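Local coordinates for protein taurocyamine kinase (Schistosoma mansoni, PDB 4WOD) that catalyses the reversible, magnesium-dependent transfer of phosphate between ATP and the guanidino compound taurocyamine, using two fused phosphagen kinase repeats, at residues K388-P392 / E393-K397; A407-A410 / H411-N415; I143-E146 / N147-T151; T330-D333 / A334-E337. The protein carries 4 engineered substitutions. All blocks are in the same frame, centred on the assembly; numbering follows the deposited sequence.

Contact 1 (K388-P392 / E393-K397)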
loop_
_atom_site.group_PDB
_atom_site.type_symbol
_atom_site.label_atom_id
_atom_site.label_comp_id
_atom_site.label_asym_id
_atom_site.label_seq_id
_atom_site.Cartn_x
_atom_site.Cartn_y
_atom_site.Cartn_z
ATOM N N LYS A 388 2.440 24.185 -10.113
ATOM C CA LYS A 388 2.403 25.519 -10.704
ATOM C C LYS A 388 3.715 26.290 -10.505
ATOM O O LYS A 388 4.157 27.020 -11.397
ATOM C CB LYS A 388 1.227 26.309 -10.116
ATOM C CG LYS A 388 1.004 27.666 -10.733
ATOM C CD LYS A 388 -0.219 28.309 -10.117
ATOM C CE LYS A 388 -0.354 29.759 -10.523
ATOM N NZ LYS A 388 -1.571 30.353 -9.904
ATOM N N TYR A 389 4.355 26.114 -9.346
ATOM C CA TYR A 389 5.563 26.885 -9.060
ATOM C C TYR A 389 6.822 26.078 -9.259
ATOM O O TYR A 389 7.922 26.573 -9.014
ATOM C CB TYR A 389 5.496 27.464 -7.644
ATOM C CG TYR A 389 4.422 28.519 -7.599
ATOM C CD1 TYR A 389 4.678 29.813 -8.049
ATOM C CD2 TYR A 389 3.132 28.205 -7.187
ATOM C CE1 TYR A 389 3.688 30.782 -8.061
ATOM C CE2 TYR A 389 2.141 29.165 -7.187
ATOM C CZ TYR A 389 2.422 30.452 -7.620
ATOM O OH TYR A 389 1.421 31.393 -7.630
ATOM N N LEU A 390 6.667 24.846 -9.734
ATOM C CA LEU A 390 7.824 24.032 -10.073
ATOM C C LEU A 390 8.246 24.320 -11.515
ATOM O O LEU A 390 8.027 23.499 -12.408
ATOM C CB LEU A 390 7.528 22.550 -9.892
ATOM C CG LEU A 390 8.768 21.657 -9.841
ATOM C CD1 LEU A 390 9.519 21.861 -8.536
ATOM C CD2 LEU A 390 8.384 20.192 -10.010
ATOM N N THR A 391 8.844 25.489 -11.733
ATOM C CA THR A 391 9.221 25.924 -13.083
ATOM C C THR A 391 10.552 25.295 -13.519
ATOM O O THR A 391 11.282 24.742 -12.694
ATOM C CB THR A 391 9.320 27.465 -13.171
ATOM O OG1 THR A 391 10.366 27.937 -12.312
ATOM C CG2 THR A 391 7.988 28.131 -12.793
ATOM N N PRO A 392 10.855 25.345 -14.832
ATOM C CA PRO A 392 12.171 24.900 -15.302
ATOM C C PRO A 392 13.327 25.565 -14.560
ATOM O O PRO A 392 14.300 24.899 -14.207
ATOM C CB PRO A 392 12.159 25.312 -16.773
ATOM C CG PRO A 392 10.717 25.148 -17.168
ATOM C CD PRO A 392 9.921 25.566 -15.956
ATOM N N GLU A 393 13.211 26.866 -14.325
ATOM C CA GLU A 393 14.278 27.624 -13.686
ATOM C C GLU A 393 14.410 27.245 -12.191
ATOM O O GLU A 393 15.505 27.267 -11.624
ATOM C CB GLU A 393 14.043 29.130 -13.855
ATOM C CG GLU A 393 13.627 29.617 -15.292
ATOM C CD GLU A 393 12.231 29.150 -15.796
ATOM O OE1 GLU A 393 11.251 29.184 -15.023
ATOM O OE2 GLU A 393 12.108 28.760 -16.982
ATOM N N ILE A 394 13.294 26.881 -11.575
ATOM C CA ILE A 394 13.292 26.418 -10.194
ATOM C C ILE A 394 13.923 25.023 -10.120
ATOM O O ILE A 394 14.765 24.760 -9.270
ATOM C CB ILE A 394 11.863 26.393 -9.619
ATOM C CG1 ILE A 394 11.428 27.805 -9.189
ATOM C CG2 ILE A 394 11.748 25.371 -8.469
ATOM C CD1 ILE A 394 12.234 28.387 -8.068
ATOM N N ILE A 395 13.534 24.135 -11.033
ATOM C CA ILE A 395 14.157 22.820 -11.105
ATOM C C ILE A 395 15.675 22.939 -11.293
ATOM O O ILE A 395 16.451 22.290 -10.596
ATOM C CB ILE A 395 13.542 21.966 -12.238
ATOM C CG1 ILE A 395 12.090 21.594 -11.896
ATOM C CG2 ILE A 395 14.373 20.696 -12.473
ATOM C CD1 ILE A 395 11.335 20.886 -13.031
ATOM N N LYS A 396 16.090 23.794 -12.220
ATOM C CA LYS A 396 17.507 23.990 -12.510
ATOM C C LYS A 396 18.266 24.526 -11.303
ATOM O O LYS A 396 19.373 24.085 -11.006
ATOM C CB LYS A 396 17.670 24.941 -13.694
ATOM C CG LYS A 396 19.071 25.524 -13.850
ATOM C CD LYS A 396 19.123 26.492 -15.035
ATOM C CE LYS A 396 20.481 27.161 -15.147
ATOM N NZ LYS A 396 21.579 26.179 -14.945
ATOM N N LYS A 397 17.664 25.486 -10.613
ATOM C CA LYS A 397 18.296 26.104 -9.449
ATOM C C LYS A 397 18.471 25.123 -8.286
ATOM O O LYS A 397 19.514 25.114 -7.647
ATOM C CB LYS A 397 17.469 27.308 -8.984
ATOM C CG LYS A 397 18.083 28.152 -7.891
ATOM C CD LYS A 397 17.136 29.301 -7.545
ATOM C CE LYS A 397 17.492 29.934 -6.220
ATOM N NZ LYS A 397 18.686 30.810 -6.290
#
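Leu390 lays its CG branch point against Ile395, reaching CG1 at 3.9 Å, and the two side chains cross at about a right angle. Its CD1 methyl leans at the same time on CG2 of Ile394, a looser touch at 4.2 Å, so one leucine spans two consecutive residues of the helix 392-398 from the turn that precedes it. Leu390 is the centre of an inverse gamma turn, and Thr391, next in the chain, is the N-cap. The threonine hydroxyl lies between its own backbone N and carbonyl carbon (chi1 64°), and from there OG1 accepts from Ile394 N at 3.2 Å with an N-H...O angle of 148°. The same OG1 makes a weak bond to Glu393 OE1, 3.1 Å away; the glutamate chain is bent at chi2 (67°), which folds the carboxylate back over the start of the helix, where OE2 also passes 3.5 Å from Pro392 CB. The regular helical pattern begins at once: Ile395 N reaches Thr391 O at 2.9 Å, nearly along the C=O axis, and Lys396 N is bonded to Pro392 O at 2.9 Å. Leu390 and Ile394 continue onto Leu409 of the helix 409-418, while Tyr389 packs on the helix 437-448, with its OH bonded to Asp446. In the small N-terminal domain of the second phosphagen kinase repeat, this helix thus starts with a Thr391 N-cap and a hydrophobic staple, Leu390 just before the cap touching Ile395 four residues after it.

Contact 2 (A407-A410 / H411-N415)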
loop_
_atom_site.group_PDB
_atom_site.type_symbol
_atom_site.label_atom_id
_atom_site.label_comp_id
_atom_site.label_asym_id
_atom_site.label_seq_id
_atom_site.Cartn_x
_atom_site.Cartn_y
_atom_site.Cartn_z
ATOM N N ALA A 407 17.046 17.797 3.688
ATOM C CA ALA A 407 15.793 17.906 2.977
ATOM C C ALA A 407 16.003 18.422 1.537
ATOM O O ALA A 407 16.878 19.266 1.265
ATOM C CB ALA A 407 14.836 18.819 3.743
ATOM N N THR A 408 15.207 17.894 0.620
ATOM C CA THR A 408 15.297 18.281 -0.785
ATOM C C THR A 408 13.956 18.749 -1.321
ATOM O O THR A 408 12.907 18.499 -0.707
ATOM C CB THR A 408 15.789 17.113 -1.660
ATOM O OG1 THR A 408 14.794 16.075 -1.682
ATOM C CG2 THR A 408 17.110 16.557 -1.127
ATOM N N LEU A 409 13.996 19.423 -2.474
ATOM C CA LEU A 409 12.789 19.868 -3.160
ATOM C C LEU A 409 12.026 18.647 -3.653
ATOM O O LEU A 409 10.784 18.636 -3.694
ATOM C CB LEU A 409 13.137 20.804 -4.332
ATOM C CG LEU A 409 11.989 21.355 -5.189
ATOM C CD1 LEU A 409 11.033 22.232 -4.384
ATOM C CD2 LEU A 409 12.547 22.140 -6.369
ATOM N N ALA A 410 12.786 17.618 -4.022
ATOM C CA ALA A 410 12.199 16.370 -4.472
ATOM C C ALA A 410 11.371 15.755 -3.351
ATOM O O ALA A 410 10.248 15.300 -3.576
ATOM C CB ALA A 410 13.265 15.427 -4.925
ATOM N N HIS A 411 11.921 15.776 -2.135
ATOM C CA HIS A 411 11.184 15.305 -0.967
ATOM C C HIS A 411 9.807 15.946 -0.866
ATOM O O HIS A 411 8.815 15.272 -0.567
ATOM C CB HIS A 411 11.961 15.599 0.331
ATOM C CG HIS A 411 12.984 14.568 0.672
ATOM N ND1 HIS A 411 14.334 14.847 0.723
ATOM C CD2 HIS A 411 12.857 13.256 0.975
ATOM C CE1 HIS A 411 14.992 13.755 1.063
ATOM N NE2 HIS A 411 14.119 12.774 1.213
ATOM N N MET A 412 9.745 17.253 -1.101
ATOM C CA MET A 412 8.534 17.980 -0.748
ATOM C C MET A 412 7.464 17.931 -1.849
ATOM O O MET A 412 6.285 18.088 -1.561
ATOM C CB MET A 412 8.873 19.432 -0.348
ATOM C CG MET A 412 9.109 20.431 -1.470
ATOM S SD MET A 412 9.333 22.134 -0.803
ATOM C CE MET A 412 10.425 21.767 0.550
ATOM N N ILE A 413 7.844 17.646 -3.090
ATOM C CA ILE A 413 6.818 17.481 -4.125
ATOM C C ILE A 413 6.364 16.018 -4.297
ATOM O O ILE A 413 5.396 15.751 -5.018
ATOM C CB ILE A 413 7.294 18.010 -5.511
ATOM C CG1 ILE A 413 8.392 17.108 -6.079
ATOM C CG2 ILE A 413 7.729 19.491 -5.423
ATOM C CD1 ILE A 413 8.545 17.224 -7.588
ATOM N N ARG A 414 7.025 15.087 -3.612
ATOM C CA ARG A 414 6.755 13.659 -3.789
ATOM C C ARG A 414 5.281 13.297 -3.565
ATOM O O ARG A 414 4.700 12.515 -4.345
ATOM C CB ARG A 414 7.633 12.814 -2.862
ATOM C CG ARG A 414 7.669 11.354 -3.266
ATOM C CD ARG A 414 8.544 10.481 -2.349
ATOM N NE ARG A 414 8.746 9.153 -2.937
ATOM C CZ ARG A 414 7.894 8.134 -2.800
ATOM N NH1 ARG A 414 6.782 8.276 -2.080
ATOM N NH2 ARG A 414 8.148 6.974 -3.387
ATOM N N ASN A 415 4.665 13.852 -2.520
ATOM C CA ASN A 415 3.260 13.507 -2.270
ATOM C C ASN A 415 2.388 13.895 -3.473
ATOM O O ASN A 415 1.465 13.163 -3.849
ATOM C CB ASN A 415 2.712 14.171 -0.993
ATOM C CG ASN A 415 2.675 15.680 -1.080
ATOM O OD1 ASN A 415 3.694 16.321 -1.259
ATOM N ND2 ASN A 415 1.488 16.248 -1.013
#
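His411 folds back toward Thr408, one turn earlier in the chain. Its CB sits 3.2 Å from Thr408 O; CG is anti to the carbonyl carbon and beside the backbone N (chi1 -84°), which carries the ring toward the start of the helix and brings CG close to the threonine hydroxyl. ND1 accepts from Thr408 N at 3.2 Å, and this donor lies within 10° of the ring plane, although the N-H...N angle of 135° shows a bent bond. ND1 is also 2.7 Å from Thr408 OG1. CE1 passes the CG2 methyl of Thr408, and NE2 at the tip is hydrogen-bonded to Met364 O. In the reverse direction, Thr408 OG1 accepts from His411 N at 2.9 Å, so the two residues exchange backbone-to-side-chain bonds and form a capping box at the start of the helix 409-418. On another side of the helix, Leu409 CD1 meets Met412 CG at 3.9 Å, and these side chains go on to Tyr439 of the helix 437-448. The backbone bond from Ile413 N to Leu409 O measures 3.2 Å, whereas those from Met412 N to Thr408 O and from Arg414 N to Ala410 O are weak, evidence of a somewhat irregular first turn. Arg414 NE forms a salt bridge with Glu367, NH1 bonds Asp557 O, and NH2 bonds Asn292 of the first repeat, linking the two repeats. Every touching residue is buried, and the box supplies the N-H groups of Thr408 and His411 with side-chain acceptors, ND1 and OG1; acceptance at ND1 is consistent with a neutral imidazole protonated on NE2.

Contact 3 (I143-E146 / N147-T151)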
loop_
_atom_site.group_PDB
_atom_site.type_symbol
_atom_site.label_atom_id
_atom_site.label_comp_id
_atom_site.label_asym_id
_atom_site.label_seq_id
_atom_site.Cartn_x
_atom_site.Cartn_y
_atom_site.Cartn_z
ATOM N N ILE A 143 0.133 -42.326 -11.011
ATOM C CA ILE A 143 1.347 -42.985 -11.499
ATOM C C ILE A 143 1.283 -43.107 -13.026
ATOM O O ILE A 143 2.282 -42.859 -13.719
ATOM C CB ILE A 143 1.547 -44.384 -10.828
ATOM C CG1 ILE A 143 1.859 -44.202 -9.334
ATOM C CG2 ILE A 143 2.658 -45.190 -11.512
ATOM C CD1 ILE A 143 1.601 -45.428 -8.500
ATOM N N GLU A 144 0.116 -43.468 -13.559
ATOM C CA GLU A 144 -0.037 -43.470 -15.029
ATOM C C GLU A 144 0.296 -42.092 -15.650
ATOM O O GLU A 144 0.956 -42.010 -16.702
ATOM C CB GLU A 144 -1.447 -43.905 -15.431
ATOM C CG GLU A 144 -1.688 -45.380 -15.235
ATOM C CD GLU A 144 -3.069 -45.803 -15.666
ATOM O OE1 GLU A 144 -3.182 -46.491 -16.702
ATOM O OE2 GLU A 144 -4.048 -45.430 -14.981
ATOM N N LEU A 145 -0.143 -41.020 -14.983
ATOM C CA LEU A 145 0.136 -39.653 -15.416
ATOM C C LEU A 145 1.637 -39.363 -15.345
ATOM O O LEU A 145 2.226 -38.810 -16.290
ATOM C CB LEU A 145 -0.666 -38.652 -14.560
ATOM C CG LEU A 145 -0.480 -37.156 -14.819
ATOM C CD1 LEU A 145 -0.766 -36.817 -16.291
ATOM C CD2 LEU A 145 -1.367 -36.341 -13.864
ATOM N N GLU A 146 2.258 -39.763 -14.240
ATOM C CA GLU A 146 3.705 -39.617 -14.081
ATOM C C GLU A 146 4.455 -40.325 -15.214
ATOM O O GLU A 146 5.357 -39.738 -15.819
ATOM C CB GLU A 146 4.173 -40.154 -12.723
ATOM C CG GLU A 146 5.673 -39.995 -12.494
ATOM C CD GLU A 146 6.225 -40.926 -11.418
ATOM O OE1 GLU A 146 5.481 -41.811 -10.938
ATOM O OE2 GLU A 146 7.402 -40.749 -11.026
ATOM N N ASN A 147 4.061 -41.567 -15.508
ATOM C CA ASN A 147 4.698 -42.342 -16.576
ATOM C C ASN A 147 4.555 -41.652 -17.930
ATOM O O ASN A 147 5.523 -41.544 -18.690
ATOM C CB ASN A 147 4.107 -43.758 -16.674
ATOM C CG ASN A 147 4.451 -44.640 -15.472
ATOM O OD1 ASN A 147 5.408 -44.394 -14.748
ATOM N ND2 ASN A 147 3.645 -45.667 -15.256
ATOM N N LYS A 148 3.337 -41.205 -18.225
ATOM C CA LYS A 148 3.044 -40.466 -19.443
ATOM C C LYS A 148 3.961 -39.251 -19.556
ATOM O O LYS A 148 4.566 -38.989 -20.610
ATOM C CB LYS A 148 1.574 -40.036 -19.447
ATOM C CG LYS A 148 1.023 -39.582 -20.794
ATOM C CD LYS A 148 -0.388 -38.984 -20.602
ATOM C CE LYS A 148 -1.236 -39.125 -21.844
ATOM N NZ LYS A 148 -1.779 -40.515 -21.986
ATOM N N ILE A 149 4.098 -38.524 -18.449
ATOM C CA ILE A 149 4.932 -37.323 -18.461
ATOM C C ILE A 149 6.437 -37.628 -18.534
ATOM O O ILE A 149 7.168 -36.979 -19.309
ATOM C CB ILE A 149 4.637 -36.436 -17.225
ATOM C CG1 ILE A 149 3.211 -35.885 -17.329
ATOM C CG2 ILE A 149 5.606 -35.271 -17.185
ATOM C CD1 ILE A 149 2.666 -35.223 -16.057
ATOM N N SER A 150 6.924 -38.590 -17.745
ATOM C CA SER A 150 8.367 -38.883 -17.791
ATOM C C SER A 150 8.762 -39.418 -19.162
ATOM O O SER A 150 9.883 -39.201 -19.617
ATOM C CB SER A 150 8.784 -39.876 -16.707
ATOM O OG SER A 150 8.119 -41.111 -16.880
ATOM N N THR A 151 7.832 -40.093 -19.824
ATOM C CA THR A 151 8.112 -40.615 -21.162
ATOM C C THR A 151 8.289 -39.470 -22.164
ATOM O O THR A 151 9.203 -39.499 -22.995
ATOM C CB THR A 151 6.999 -41.559 -21.652
ATOM O OG1 THR A 151 6.936 -42.714 -20.815
ATOM C CG2 THR A 151 7.273 -42.005 -23.091
#
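Leu145 and Ile149 form the close-packed side of this stretch of the helix 139-154, their CD1 methyls meeting at 3.8 Å as the two side chains pass at a slant. Leucine CG lies opposite its backbone N (chi1 178°), which directs the branch along the helix to the isoleucine tip one turn on. Beside them, Glu146 is buried and runs extended to its carboxylate, where OE2 is bonded to Tyr164 OH. The backbone is regular here: Ile149 N meets Leu145 O at 2.9 Å, and Ser150 N meets Glu146 O at 2.7 Å with an N-H...O angle of 168°.

The solvent side is looser. Ile143 and Asn147 lie side by side, pointing the same way, with CG2 of the isoleucine 3.9 Å from ND2 of the amide. Exposed Thr151 turns its hydroxyl back on the helix, OG1 donating to Asn147 O at 2.8 Å, while Thr151 N reaches the same oxygen from the other face of its plane.

The buried side of the helix lies on the eight-stranded antiparallel sheet, Ile149 and Glu146 against Ile219 of the strand 215-219, Glu146 and Ser150 against the edge strand 162-166, and Leu145 filling in among loop residues Val128, Phe131 and His224.

Contact 4 (T330-D333 / A334-E337)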
loop_
_atom_site.group_PDB
_atom_site.type_symbol
_atom_site.label_atom_id
_atom_site.label_comp_id
_atom_site.label_asym_id
_atom_site.label_seq_id
_atom_site.Cartn_x
_atom_site.Cartn_y
_atom_site.Cartn_z
ATOM N N THR A 330 -0.918 -12.805 -23.878
ATOM C CA THR A 330 -0.066 -13.909 -24.307
ATOM C C THR A 330 1.182 -14.041 -23.440
ATOM O O THR A 330 1.508 -13.155 -22.633
ATOM C CB THR A 330 0.396 -13.749 -25.761
ATOM O OG1 THR A 330 1.256 -12.610 -25.838
ATOM C CG2 THR A 330 -0.779 -13.574 -26.681
ATOM N N GLU A 331 1.899 -15.141 -23.640
ATOM C CA GLU A 331 3.154 -15.384 -22.949
ATOM C C GLU A 331 4.154 -14.278 -23.285
ATOM O O GLU A 331 4.863 -13.776 -22.407
ATOM C CB GLU A 331 3.719 -16.763 -23.329
ATOM C CG GLU A 331 2.897 -17.950 -22.815
ATOM C CD GLU A 331 1.720 -18.349 -23.718
ATOM O OE1 GLU A 331 1.299 -17.568 -24.626
ATOM O OE2 GLU A 331 1.212 -19.469 -23.506
ATOM N N LEU A 332 4.179 -13.895 -24.558
ATOM C CA LEU A 332 5.033 -12.817 -25.015
ATOM C C LEU A 332 4.646 -11.510 -24.316
ATOM O O LEU A 332 5.521 -10.815 -23.814
ATOM C CB LEU A 332 4.945 -12.660 -26.533
ATOM C CG LEU A 332 5.855 -11.569 -27.108
ATOM C CD1 LEU A 332 7.316 -11.785 -26.701
ATOM C CD2 LEU A 332 5.722 -11.539 -28.618
ATOM N N ASP A 333 3.347 -11.196 -24.255
ATOM C CA ASP A 333 2.893 -10.025 -23.505
ATOM C C ASP A 333 3.382 -10.066 -22.063
ATOM O O ASP A 333 3.838 -9.042 -21.538
ATOM C CB ASP A 333 1.360 -9.896 -23.489
ATOM C CG ASP A 333 0.752 -9.699 -24.863
ATOM O OD1 ASP A 333 1.420 -9.201 -25.792
ATOM O OD2 ASP A 333 -0.429 -10.051 -25.008
ATOM N N ALA A 334 3.277 -11.239 -21.421
ATOM C CA ALA A 334 3.642 -11.389 -20.006
ATOM C C ALA A 334 5.146 -11.225 -19.747
ATOM O O ALA A 334 5.541 -10.519 -18.818
ATOM C CB ALA A 334 3.177 -12.744 -19.461
ATOM N N VAL A 335 5.992 -11.870 -20.548
ATOM C CA VAL A 335 7.420 -11.725 -20.315
ATOM C C VAL A 335 7.873 -10.296 -20.693
ATOM O O VAL A 335 8.804 -9.753 -20.091
ATOM C CB VAL A 335 8.244 -12.819 -21.074
ATOM C CG1 VAL A 335 8.245 -12.569 -22.573
ATOM C CG2 VAL A 335 9.655 -12.874 -20.559
ATOM N N THR A 336 7.199 -9.673 -21.658
ATOM C CA THR A 336 7.481 -8.271 -21.995
ATOM C C THR A 336 7.087 -7.353 -20.818
ATOM O O THR A 336 7.856 -6.484 -20.401
ATOM C CB THR A 336 6.748 -7.833 -23.266
ATOM O OG1 THR A 336 7.189 -8.634 -24.373
ATOM C CG2 THR A 336 7.009 -6.363 -23.557
ATOM N N GLU A 337 5.899 -7.561 -20.270
ATOM C CA GLU A 337 5.506 -6.833 -19.061
ATOM C C GLU A 337 6.566 -6.957 -17.963
ATOM O O GLU A 337 6.979 -5.953 -17.360
ATOM C CB GLU A 337 4.158 -7.340 -18.542
ATOM C CG GLU A 337 3.701 -6.623 -17.273
ATOM C CD GLU A 337 2.477 -7.266 -16.635
ATOM O OE1 GLU A 337 2.590 -8.402 -16.127
ATOM O OE2 GLU A 337 1.399 -6.635 -16.645
#
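A capping box opens the long helix 331-355, and the first backbone bonds of the helix begin at the cap residue: Ala334 N donates to Thr330 O at 2.9 Å, and Val335 N to Glu331 O. In the box itself, Asp333 N is bonded to Thr330 OG1 at 3.0 Å with an N-H...O angle of 170°, and Thr330 N returns to Asp333 OD2, also at 3.0 Å. That second donor meets the oxygen from above, 43° out of the carboxylate plane. Thr330 thus serves as N-cap, its hydroxyl standing between its own backbone N and carbonyl carbon. This helix belongs to the catalytic domain of the first phosphagen kinase repeat, and it packs against the antiparallel sheet, with Ala334 on Asn323 of the strand 318-323. The side chain of Val335 is about 4 Å from that of Ala278, a predicted ATP-site residue, and touches Leu236 and Tyr240 of the helix 236-251. Further along, Leu332 O receives two donors from a single residue: Thr336 N at 3.0 Å and Thr336 OG1 at 2.8 Å, arriving from opposite faces of the carbonyl plane. The hydroxyl can do this because it stands beside its own backbone N (chi1 -61°), turned back toward the preceding turn. The Leu332 side chain passes that of Thr336 at a slant, CD1 3.9 Å from OG1 and 4.3 Å from Val335 CG1. The buried carboxylate of Glu331 is bonded at OE1 to Asn98 N and at OE2 to Ser97 OG, while Glu337 reaches Arg325 N through OE1.

From the N terminus, contact 3 comes first, within the helix 139-154 on the sheet of the first repeat, followed by contact 4 at the start of the helix 331-355 in the same catalytic domain; their centres are 30 Å apart. The chain then enters the second repeat, where contact 1 closes the turn between helices 385-388 and 392-398, and contact 2 begins the next helix, 409-418. All four are local and in series, so none nests in or crosses another. Only contacts 1 and 2 touch, with Leu390 CD1 3.7 Å from Leu409 CD2, joining successive helices of one N-terminal domain; contacts 1 and 3 lie on opposite sides of the chain's centre.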